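Local coordinates for uncharacterized protein (Burkholderia cenocepacia, PDB 6ANS) that is of unknown function but carries two stretches of DUF1214 sequence and forms an assembly of two subunits, at residues A38-T43 with R233-V238; G48-R53 with T241-A246; L291-D296 with P376-V381; D296-C301 with G336-I341. All coordinates share one frame; numbering follows the deposited sequence.

Interaction 1: A38-T43 with R233-V238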
# COMPACT_ATOMS: atom_id res chain seq x y z
N ALA A 38 -15.75 0.24 16.79
CA ALA A 38 -15.91 -1.04 17.47
C ALA A 38 -16.50 -2.09 16.54
O ALA A 38 -15.99 -3.21 16.44
CB ALA A 38 -16.78 -0.86 18.72
N ASP A 39 -17.58 -1.72 15.83
CA ASP A 39 -18.22 -2.66 14.91
C ASP A 39 -17.27 -3.08 13.80
O ASP A 39 -17.27 -4.25 13.38
CB ASP A 39 -19.47 -2.04 14.31
CG ASP A 39 -20.55 -1.82 15.33
OD1 ASP A 39 -20.39 -2.30 16.48
OD2 ASP A 39 -21.54 -1.14 14.99
N PHE A 40 -16.48 -2.13 13.29
CA PHE A 40 -15.46 -2.42 12.28
C PHE A 40 -14.48 -3.48 12.76
O PHE A 40 -14.22 -4.47 12.06
CB PHE A 40 -14.76 -1.10 11.93
CG PHE A 40 -13.52 -1.24 11.11
CD1 PHE A 40 -13.60 -1.36 9.73
CD2 PHE A 40 -12.26 -1.15 11.71
CE1 PHE A 40 -12.44 -1.46 8.95
CE2 PHE A 40 -11.09 -1.22 10.94
CZ PHE A 40 -11.18 -1.37 9.57
N CYS A 41 -13.92 -3.29 13.95
CA CYS A 41 -12.95 -4.26 14.47
C CYS A 41 -13.61 -5.61 14.76
O CYS A 41 -13.02 -6.66 14.47
CB CYS A 41 -12.25 -3.68 15.71
SG CYS A 41 -11.26 -2.19 15.33
N ASP A 42 -14.84 -5.60 15.28
CA ASP A 42 -15.53 -6.87 15.55
C ASP A 42 -15.88 -7.63 14.27
O ASP A 42 -15.92 -8.86 14.28
CB ASP A 42 -16.82 -6.62 16.34
CG ASP A 42 -16.56 -6.19 17.77
OD1 ASP A 42 -15.42 -6.35 18.26
OD2 ASP A 42 -17.53 -5.72 18.41
N THR A 43 -16.20 -6.91 13.19
CA THR A 43 -16.41 -7.60 11.92
C THR A 43 -15.11 -8.20 11.42
O THR A 43 -15.07 -9.35 10.97
CB THR A 43 -17.00 -6.63 10.90
OG1 THR A 43 -18.23 -6.11 11.41
CG2 THR A 43 -17.22 -7.32 9.52
N ARG A 233 -18.10 -1.02 4.88
CA ARG A 233 -17.88 -1.73 3.62
C ARG A 233 -16.50 -2.40 3.61
O ARG A 233 -16.36 -3.54 3.15
CB ARG A 233 -18.04 -0.79 2.42
CG ARG A 233 -19.53 -0.55 2.02
CD ARG A 233 -19.64 0.24 0.70
NE ARG A 233 -19.19 1.62 0.88
CZ ARG A 233 -19.96 2.58 1.38
NH1 ARG A 233 -21.22 2.32 1.72
NH2 ARG A 233 -19.48 3.81 1.53
N ALA A 234 -15.48 -1.70 4.12
CA ALA A 234 -14.15 -2.30 4.17
C ALA A 234 -14.15 -3.55 5.03
O ALA A 234 -13.64 -4.60 4.61
CB ALA A 234 -13.13 -1.28 4.69
N ALA A 235 -14.74 -3.48 6.23
CA ALA A 235 -14.78 -4.64 7.12
C ALA A 235 -15.57 -5.77 6.48
O ALA A 235 -15.16 -6.94 6.56
CB ALA A 235 -15.40 -4.27 8.48
N GLN A 236 -16.71 -5.45 5.86
CA GLN A 236 -17.53 -6.49 5.25
C GLN A 236 -16.86 -7.07 4.01
O GLN A 236 -17.11 -8.24 3.67
CB GLN A 236 -18.92 -5.93 4.93
CG GLN A 236 -19.83 -5.88 6.16
CD GLN A 236 -20.78 -4.70 6.16
OE1 GLN A 236 -21.01 -4.08 5.11
NE2 GLN A 236 -21.35 -4.39 7.33
N PHE A 237 -16.01 -6.29 3.33
CA PHE A 237 -15.21 -6.82 2.23
C PHE A 237 -14.30 -7.95 2.69
O PHE A 237 -14.17 -8.97 2.01
CB PHE A 237 -14.39 -5.70 1.59
CG PHE A 237 -13.58 -6.12 0.38
CD1 PHE A 237 -14.13 -6.05 -0.91
CD2 PHE A 237 -12.27 -6.57 0.53
CE1 PHE A 237 -13.37 -6.42 -2.03
CE2 PHE A 237 -11.51 -6.95 -0.58
CZ PHE A 237 -12.06 -6.87 -1.87
N VAL A 238 -13.63 -7.79 3.84
CA VAL A 238 -12.75 -8.84 4.35
C VAL A 238 -13.54 -10.12 4.60
O VAL A 238 -13.16 -11.21 4.16
CB VAL A 238 -12.04 -8.39 5.64
CG1 VAL A 238 -11.26 -9.56 6.23
CG2 VAL A 238 -11.13 -7.23 5.38
O HOH W 1 -20.49 -6.21 9.90
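Two parallel helices pack here, with F40 and T43 of helix 35-46 lying against A234, A235 and Q236 of helix 224-251. The axes of the short segments come within 8.8 Å and their N-to-C directions differ by only 8°. A235 CB sits between F40 CD1, 3.6 Å away, and T43 CG2, 3.7 Å away. The F40 ring reaches the second helix because CG is anti to the backbone N (chi1 169°). A235 CB meets this ring obliquely, while A234 CB lies at the ring edge, 4.3 Å from F40 CE1. T43 uses both branches. Its CG2 points across the interface and comes 3.6 Å from A235 O. Its OG1 turns back along its own helix and bonds to D39 O at 2.9 Å. T43 N bonds to the same oxygen from the opposite face of the carbonyl plane. A water donates to T43 OG1 and accepts from Q236 NE2. On the other side of helix 35-46, C41 packs on C41 of the second subunit. The direct side-chain contact is largely apolar, and no hydrogen bond joins the two segments. The T43 hydroxyl is satisfied by its own helix and by water.

Interaction 2: G48-R53 with T241-A246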
# COMPACT_ATOMS: atom_id res chain seq x y z
N GLY A 48 -12.14 -14.09 11.16
CA GLY A 48 -11.28 -15.22 11.51
C GLY A 48 -11.97 -16.57 11.40
O GLY A 48 -11.30 -17.58 11.18
N GLU A 49 -13.30 -16.60 11.52
CA GLU A 49 -14.03 -17.86 11.38
C GLU A 49 -13.90 -18.43 9.97
O GLU A 49 -13.98 -19.66 9.80
CB GLU A 49 -15.50 -17.65 11.73
CG GLU A 49 -15.71 -17.20 13.18
CD GLU A 49 -17.12 -16.71 13.47
OE1 GLU A 49 -17.95 -16.66 12.54
OE2 GLU A 49 -17.40 -16.35 14.64
N GLN A 50 -13.70 -17.59 8.96
CA GLN A 50 -13.48 -18.12 7.62
C GLN A 50 -12.17 -18.90 7.52
O GLN A 50 -12.04 -19.81 6.69
CB GLN A 50 -13.47 -16.99 6.59
CG GLN A 50 -14.75 -16.20 6.55
CD GLN A 50 -15.95 -17.08 6.30
OE1 GLN A 50 -15.87 -18.07 5.59
NE2 GLN A 50 -17.08 -16.73 6.90
N ILE A 51 -11.18 -18.58 8.36
CA ILE A 51 -9.92 -19.31 8.37
C ILE A 51 -10.07 -20.61 9.14
O ILE A 51 -9.48 -21.63 8.78
CB ILE A 51 -8.82 -18.41 8.97
CG1 ILE A 51 -8.81 -17.07 8.26
CG2 ILE A 51 -7.44 -19.09 8.91
CD1 ILE A 51 -8.73 -17.19 6.75
N LEU A 52 -10.87 -20.58 10.20
CA LEU A 52 -11.05 -21.71 11.10
C LEU A 52 -12.08 -22.71 10.61
O LEU A 52 -12.20 -23.78 11.22
CB LEU A 52 -11.44 -21.20 12.49
CG LEU A 52 -10.37 -20.28 13.11
CD1 LEU A 52 -10.87 -19.65 14.40
CD2 LEU A 52 -9.09 -21.07 13.36
N ARG A 53 -12.83 -22.39 9.55
CA ARG A 53 -13.79 -23.31 8.92
C ARG A 53 -13.27 -24.73 8.88
O ARG A 53 -12.12 -24.99 8.49
CB ARG A 53 -14.09 -22.87 7.49
CG ARG A 53 -14.91 -21.63 7.35
CD ARG A 53 -14.85 -21.11 5.91
NE ARG A 53 -15.47 -22.02 4.93
CZ ARG A 53 -16.09 -21.61 3.83
NH1 ARG A 53 -16.19 -20.31 3.60
NH2 ARG A 53 -16.62 -22.47 2.97
N THR A 241 -15.13 -11.50 1.11
CA THR A 241 -14.17 -11.97 0.12
C THR A 241 -13.53 -13.27 0.57
O THR A 241 -13.43 -14.23 -0.21
CB THR A 241 -13.09 -10.92 -0.12
OG1 THR A 241 -13.71 -9.72 -0.61
CG2 THR A 241 -12.02 -11.40 -1.15
N SER A 242 -13.10 -13.33 1.84
CA SER A 242 -12.54 -14.57 2.36
C SER A 242 -13.58 -15.69 2.32
O SER A 242 -13.27 -16.82 1.93
CB SER A 242 -11.99 -14.38 3.78
OG SER A 242 -12.97 -13.94 4.72
N LYS A 243 -14.83 -15.39 2.70
CA LYS A 243 -15.87 -16.41 2.62
C LYS A 243 -16.08 -16.87 1.18
O LYS A 243 -16.16 -18.08 0.92
CB LYS A 243 -17.17 -15.88 3.21
CG LYS A 243 -18.39 -16.80 3.06
CD LYS A 243 -19.61 -16.16 3.76
CE LYS A 243 -20.94 -16.84 3.43
NZ LYS A 243 -20.87 -18.32 3.35
N LEU A 244 -16.14 -15.92 0.24
CA LEU A 244 -16.42 -16.24 -1.17
C LEU A 244 -15.39 -17.23 -1.72
O LEU A 244 -15.76 -18.29 -2.25
CB LEU A 244 -16.40 -14.96 -2.02
CG LEU A 244 -16.39 -15.12 -3.56
CD1 LEU A 244 -17.67 -15.83 -4.04
CD2 LEU A 244 -16.20 -13.78 -4.30
N PHE A 245 -14.11 -16.91 -1.59
CA PHE A 245 -13.12 -17.78 -2.22
C PHE A 245 -12.79 -19.01 -1.37
O PHE A 245 -12.32 -20.01 -1.93
CB PHE A 245 -11.88 -16.95 -2.57
CG PHE A 245 -12.16 -15.97 -3.67
CD1 PHE A 245 -12.49 -16.43 -4.94
CD2 PHE A 245 -12.19 -14.61 -3.41
CE1 PHE A 245 -12.79 -15.53 -5.97
CE2 PHE A 245 -12.50 -13.72 -4.41
CZ PHE A 245 -12.80 -14.18 -5.71
N ALA A 246 -13.10 -18.98 -0.08
CA ALA A 246 -13.05 -20.22 0.69
C ALA A 246 -14.17 -21.18 0.28
O ALA A 246 -13.96 -22.40 0.25
CB ALA A 246 -13.14 -19.93 2.19
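Van der Waals contacts join Q50 to S242 and K243. Q50 CG lies 3.4 Å from S242 OG, and Q50 OE1 lies 3.4 Å from K243 CA. The Q50 chain starts beside its backbone N and folds over at chi2 (-56°), which lays its amide against K243 CB. The two side chains cross at a slant, and the lysine end leads away. A246 CB touches R53 NH1 at 3.4 Å. This methyl stands over one face of the guanidinium, toward its rim. The contact belongs to the helical layer of the protein, where the short helix 48-52 lies beside the long helix 224-251. R53 is the first residue past the short helix, and its side chain reaches across to the long one. No clear hydrogen bond joins the two segments. R53 NH1 donates to Q50 OE1 at 3.0 Å with an angle of 155°, close to the guanidinium plane, so the arginine holds the glutamine amide in place. S242 OG bonds back to V238 O and E239 O. Among charges, R53 makes salt bridges to D247 and D55. K243 NZ is 5.1 Å from R53 NH1, and D247 probably eases this like-charge approach, since K243 also forms a long, weak ion pair with it.

Interaction 3: L291-D296 with P376-V381; sequences LVIDVD and PRTRVV
D294 and R377 face each other as an antiparallel hydrogen-bonded pair in a mixed four-stranded sheet, where 377-382 is an edge strand within this chain, beside 289-295. The backbone ladder is regular: two N-H to O bonds join V292 to R379, and two more join D294 to R377. V292, D294, R377 and R379 share one face. There the R377 guanidinium lies over D294, with D294 CB above its centre. The carboxylate stacks on it, the planes 27° apart, so D294 OD2 to R377 NH1 (3.5 Å) is a salt bridge of charge alone. The R379 guanidinium is nearly coplanar with the same carboxylate; D294 OD2 lies at the guanidinium edge and takes a weak bond of 3.3 Å from R379 NH1. The other carboxylate oxygen of D294, OD1, bonds to T339 OG1. Both arginine CG atoms sit between N and the carbonyl carbon (chi1 52° and 69°), which carries the extended chains over D294 and V292. R377 NH2 makes a salt-bridge hydrogen bond of 3.2 Å, in the guanidinium plane, to the syn lone pair of D296 OD1. On the opposite face L291 and V380 cross at a slant, CD1 to CG2 3.7 Å, and T378 OG1 bonds to N257 O. I293 CG2 lies alongside P376 CB, and both residues pack on W365. A water donates to V292 O (2.8 Å) and D294 OD2 (2.6 Å).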
# COMPACT_ATOMS: atom_id res chain seq x y z
N LEU A 291 2.62 -33.41 -9.40
CA LEU A 291 1.43 -33.32 -10.24
C LEU A 291 1.88 -32.99 -11.66
O LEU A 291 2.47 -31.93 -11.89
CB LEU A 291 0.46 -32.26 -9.72
CG LEU A 291 -0.86 -32.19 -10.50
CD1 LEU A 291 -1.70 -33.45 -10.28
CD2 LEU A 291 -1.63 -30.95 -10.15
N VAL A 292 1.60 -33.89 -12.60
CA VAL A 292 1.99 -33.72 -13.99
C VAL A 292 0.78 -33.21 -14.76
O VAL A 292 -0.23 -33.92 -14.88
CB VAL A 292 2.50 -35.04 -14.59
CG1 VAL A 292 2.97 -34.81 -16.03
CG2 VAL A 292 3.61 -35.62 -13.72
N ILE A 293 0.89 -32.00 -15.30
CA ILE A 293 -0.17 -31.37 -16.08
C ILE A 293 0.26 -31.36 -17.54
O ILE A 293 1.41 -31.02 -17.85
CB ILE A 293 -0.45 -29.93 -15.59
CG1 ILE A 293 -0.59 -29.90 -14.06
CG2 ILE A 293 -1.67 -29.35 -16.27
CD1 ILE A 293 -0.65 -28.49 -13.48
N ASP A 294 -0.67 -31.72 -18.44
CA ASP A 294 -0.39 -31.83 -19.86
C ASP A 294 -1.52 -31.21 -20.67
O ASP A 294 -2.69 -31.44 -20.38
CB ASP A 294 -0.25 -33.29 -20.31
CG ASP A 294 1.07 -33.90 -19.91
OD1 ASP A 294 2.11 -33.47 -20.45
OD2 ASP A 294 1.06 -34.80 -19.05
N VAL A 295 -1.14 -30.46 -21.70
CA VAL A 295 -2.03 -30.10 -22.80
C VAL A 295 -1.40 -30.63 -24.08
O VAL A 295 -0.20 -30.45 -24.31
CB VAL A 295 -2.28 -28.58 -22.87
CG1 VAL A 295 -3.12 -28.13 -21.66
CG2 VAL A 295 -0.97 -27.80 -22.94
N ASP A 296 -2.20 -31.35 -24.88
CA ASP A 296 -1.64 -32.01 -26.06
C ASP A 296 -1.30 -31.01 -27.16
O ASP A 296 -0.35 -31.23 -27.92
CB ASP A 296 -2.62 -33.07 -26.57
CG ASP A 296 -2.81 -34.19 -25.57
OD1 ASP A 296 -1.89 -34.42 -24.76
OD2 ASP A 296 -3.89 -34.83 -25.57
N PRO A 376 -6.48 -29.15 -19.88
CA PRO A 376 -5.36 -29.93 -19.34
C PRO A 376 -5.81 -31.23 -18.70
O PRO A 376 -6.88 -31.31 -18.09
CB PRO A 376 -4.73 -28.99 -18.30
CG PRO A 376 -5.23 -27.62 -18.66
CD PRO A 376 -6.60 -27.84 -19.22
N ARG A 377 -4.99 -32.26 -18.86
CA ARG A 377 -5.09 -33.48 -18.08
C ARG A 377 -4.00 -33.48 -17.02
O ARG A 377 -2.98 -32.79 -17.15
CB ARG A 377 -4.98 -34.73 -18.96
CG ARG A 377 -3.77 -34.76 -19.87
CD ARG A 377 -3.88 -35.90 -20.91
NE ARG A 377 -2.76 -35.88 -21.87
CZ ARG A 377 -1.56 -36.36 -21.60
NH1 ARG A 377 -1.31 -36.91 -20.41
NH2 ARG A 377 -0.59 -36.32 -22.51
N THR A 378 -4.23 -34.23 -15.95
CA THR A 378 -3.32 -34.29 -14.82
C THR A 378 -3.14 -35.73 -14.37
O THR A 378 -4.01 -36.58 -14.60
CB THR A 378 -3.82 -33.47 -13.63
OG1 THR A 378 -4.97 -34.12 -13.07
CG2 THR A 378 -4.21 -32.04 -14.06
N ARG A 379 -2.01 -36.00 -13.72
CA ARG A 379 -1.82 -37.25 -13.00
C ARG A 379 -0.77 -37.03 -11.92
O ARG A 379 0.09 -36.15 -12.04
CB ARG A 379 -1.43 -38.40 -13.93
CG ARG A 379 -0.05 -38.29 -14.53
CD ARG A 379 0.15 -39.34 -15.63
NE ARG A 379 1.55 -39.45 -16.02
CZ ARG A 379 2.14 -38.64 -16.89
NH1 ARG A 379 1.45 -37.65 -17.44
NH2 ARG A 379 3.42 -38.80 -17.20
N VAL A 380 -0.90 -37.78 -10.83
CA VAL A 380 0.04 -37.73 -9.71
C VAL A 380 1.02 -38.89 -9.83
O VAL A 380 0.62 -40.04 -10.00
CB VAL A 380 -0.69 -37.77 -8.36
CG1 VAL A 380 0.32 -37.81 -7.22
CG2 VAL A 380 -1.62 -36.57 -8.22
N VAL A 381 2.32 -38.58 -9.74
CA VAL A 381 3.37 -39.58 -9.76
C VAL A 381 4.35 -39.29 -8.63
O VAL A 381 4.28 -38.26 -7.96
CB VAL A 381 4.11 -39.63 -11.11
CG1 VAL A 381 3.13 -39.83 -12.26
CG2 VAL A 381 4.93 -38.36 -11.30
O HOH W 2 -0.67 -35.47 -17.18

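Interaction 4: D296-C301 with G336-I341; sequences DTVPDC and GGVTVI
T339 OG1 is gripped by D294 OD1 and N333 ND2, just past G337 and V338, the residues that meet D296 and V298 across this contact. D296 O lies 3.3 Å from G337 CA and 4.1 Å from G336 C. No hydrogen bond joins the two segments, so this is a close backbone approach and not a polar link. It is possible because G337 has no side chain on that approach. D296 and G337 are also the residues whose CA atoms come nearest, at 4.4 Å. G336 has a positive phi (88°) in the loop just before strand 338-343, and G337 N is hydrogen-bonded to D335 OD1 in that loop. Two residues after D296, V298 makes the side-chain contact. Its CG2 touches V338 CG2 at 3.6 Å, the valines crossing at a slant. The same methyl is 3.9 Å from G336 O. In V298, CG1 is anti to the backbone N (chi1 -180°), which leaves CG2 beside that N and in reach of V338. The contact sits where strand 289-295 gives way to the loop that leads to strand 303-309. These two strands belong to different four-stranded sheets of the DUF1214 region, and 338-343 is the sheet neighbour of 289-295. The loop thus leaves one sheet across the start of a neighbouring strand. W304, early in strand 303-309, packs against both V298 and V338. T297 and P299 touch V374. T339 O accepts from N351 ND2.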
# COMPACT_ATOMS: atom_id res chain seq x y z
N ASP A 296 -2.20 -31.35 -24.88
CA ASP A 296 -1.64 -32.01 -26.06
C ASP A 296 -1.30 -31.01 -27.16
O ASP A 296 -0.35 -31.23 -27.92
CB ASP A 296 -2.62 -33.07 -26.57
CG ASP A 296 -2.81 -34.19 -25.57
OD1 ASP A 296 -1.89 -34.42 -24.76
OD2 ASP A 296 -3.89 -34.83 -25.57
N THR A 297 -2.05 -29.92 -27.25
CA THR A 297 -1.77 -28.83 -28.16
C THR A 297 -1.90 -27.53 -27.39
O THR A 297 -2.49 -27.49 -26.30
CB THR A 297 -2.74 -28.80 -29.36
OG1 THR A 297 -4.08 -28.65 -28.87
CG2 THR A 297 -2.65 -30.09 -30.18
N VAL A 298 -1.34 -26.46 -27.93
CA VAL A 298 -1.52 -25.11 -27.41
C VAL A 298 -2.38 -24.34 -28.41
O VAL A 298 -1.97 -24.18 -29.57
CB VAL A 298 -0.19 -24.40 -27.15
CG1 VAL A 298 -0.44 -23.01 -26.60
CG2 VAL A 298 0.65 -25.21 -26.18
N PRO A 299 -3.55 -23.85 -28.02
CA PRO A 299 -4.39 -23.12 -28.98
C PRO A 299 -3.79 -21.78 -29.34
O PRO A 299 -2.99 -21.20 -28.60
CB PRO A 299 -5.71 -22.94 -28.22
CG PRO A 299 -5.30 -22.92 -26.77
CD PRO A 299 -4.12 -23.86 -26.66
N ASP A 300 -4.19 -21.28 -30.51
CA ASP A 300 -3.92 -19.90 -30.86
C ASP A 300 -4.52 -18.98 -29.81
O ASP A 300 -5.73 -19.02 -29.56
CB ASP A 300 -4.51 -19.57 -32.24
CG ASP A 300 -3.68 -20.14 -33.38
OD1 ASP A 300 -2.46 -20.33 -33.20
OD2 ASP A 300 -4.26 -20.39 -34.47
N CYS A 301 -3.69 -18.17 -29.18
CA CYS A 301 -4.19 -17.29 -28.14
C CYS A 301 -3.22 -16.13 -27.97
O CYS A 301 -2.08 -16.17 -28.43
CB CYS A 301 -4.37 -18.04 -26.81
SG CYS A 301 -2.83 -18.74 -26.17
N GLY A 336 4.77 -30.36 -29.85
CA GLY A 336 3.95 -29.17 -29.72
C GLY A 336 3.14 -29.05 -28.45
O GLY A 336 2.62 -27.96 -28.16
N GLY A 337 3.01 -30.12 -27.67
CA GLY A 337 2.32 -30.02 -26.40
C GLY A 337 3.14 -29.28 -25.36
O GLY A 337 4.27 -28.84 -25.61
N VAL A 338 2.55 -29.10 -24.19
CA VAL A 338 3.22 -28.46 -23.07
C VAL A 338 2.96 -29.29 -21.82
O VAL A 338 1.81 -29.69 -21.55
CB VAL A 338 2.77 -27.00 -22.87
CG1 VAL A 338 3.29 -26.48 -21.56
CG2 VAL A 338 3.31 -26.13 -24.01
N THR A 339 4.02 -29.54 -21.06
CA THR A 339 3.96 -30.20 -19.77
C THR A 339 4.43 -29.22 -18.71
O THR A 339 5.40 -28.47 -18.93
CB THR A 339 4.81 -31.48 -19.77
OG1 THR A 339 4.35 -32.37 -20.79
CG2 THR A 339 4.69 -32.19 -18.44
N VAL A 340 3.72 -29.20 -17.58
CA VAL A 340 4.05 -28.40 -16.41
C VAL A 340 3.99 -29.30 -15.19
O VAL A 340 2.99 -29.99 -14.97
CB VAL A 340 3.09 -27.21 -16.24
CG1 VAL A 340 3.46 -26.41 -15.00
CG2 VAL A 340 3.08 -26.31 -17.47
N ILE A 341 5.04 -29.26 -14.36
CA ILE A 341 5.17 -30.16 -13.22
C ILE A 341 5.10 -29.35 -11.93
O ILE A 341 5.88 -28.41 -11.74
CB ILE A 341 6.49 -30.94 -13.27
CG1 ILE A 341 6.67 -31.63 -14.62
CG2 ILE A 341 6.57 -31.90 -12.09
CD1 ILE A 341 5.93 -32.94 -14.76

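From the N terminus, helix 35-46 and then helix 48-52 pack on the long helix 224-251. Interaction 1 and interaction 2 each close a loop of nearly 190 residues, which holds the two sheets of the first half of the chain. Their segments alternate, so the loops cross. Both touch the second subunit. Interactions 3 and 4 come after both, in series with them. Interaction 3 closes the loop from strand 289-295 to strand 377-382. Interaction 4, nested inside it, closes the shorter loop from just after strand 289-295 to the start of strand 338-343. These two share D296 and one sheet. Interaction 1 lies about 41 Å from interaction 3, centre to centre, on the opposite side of the chain's centre.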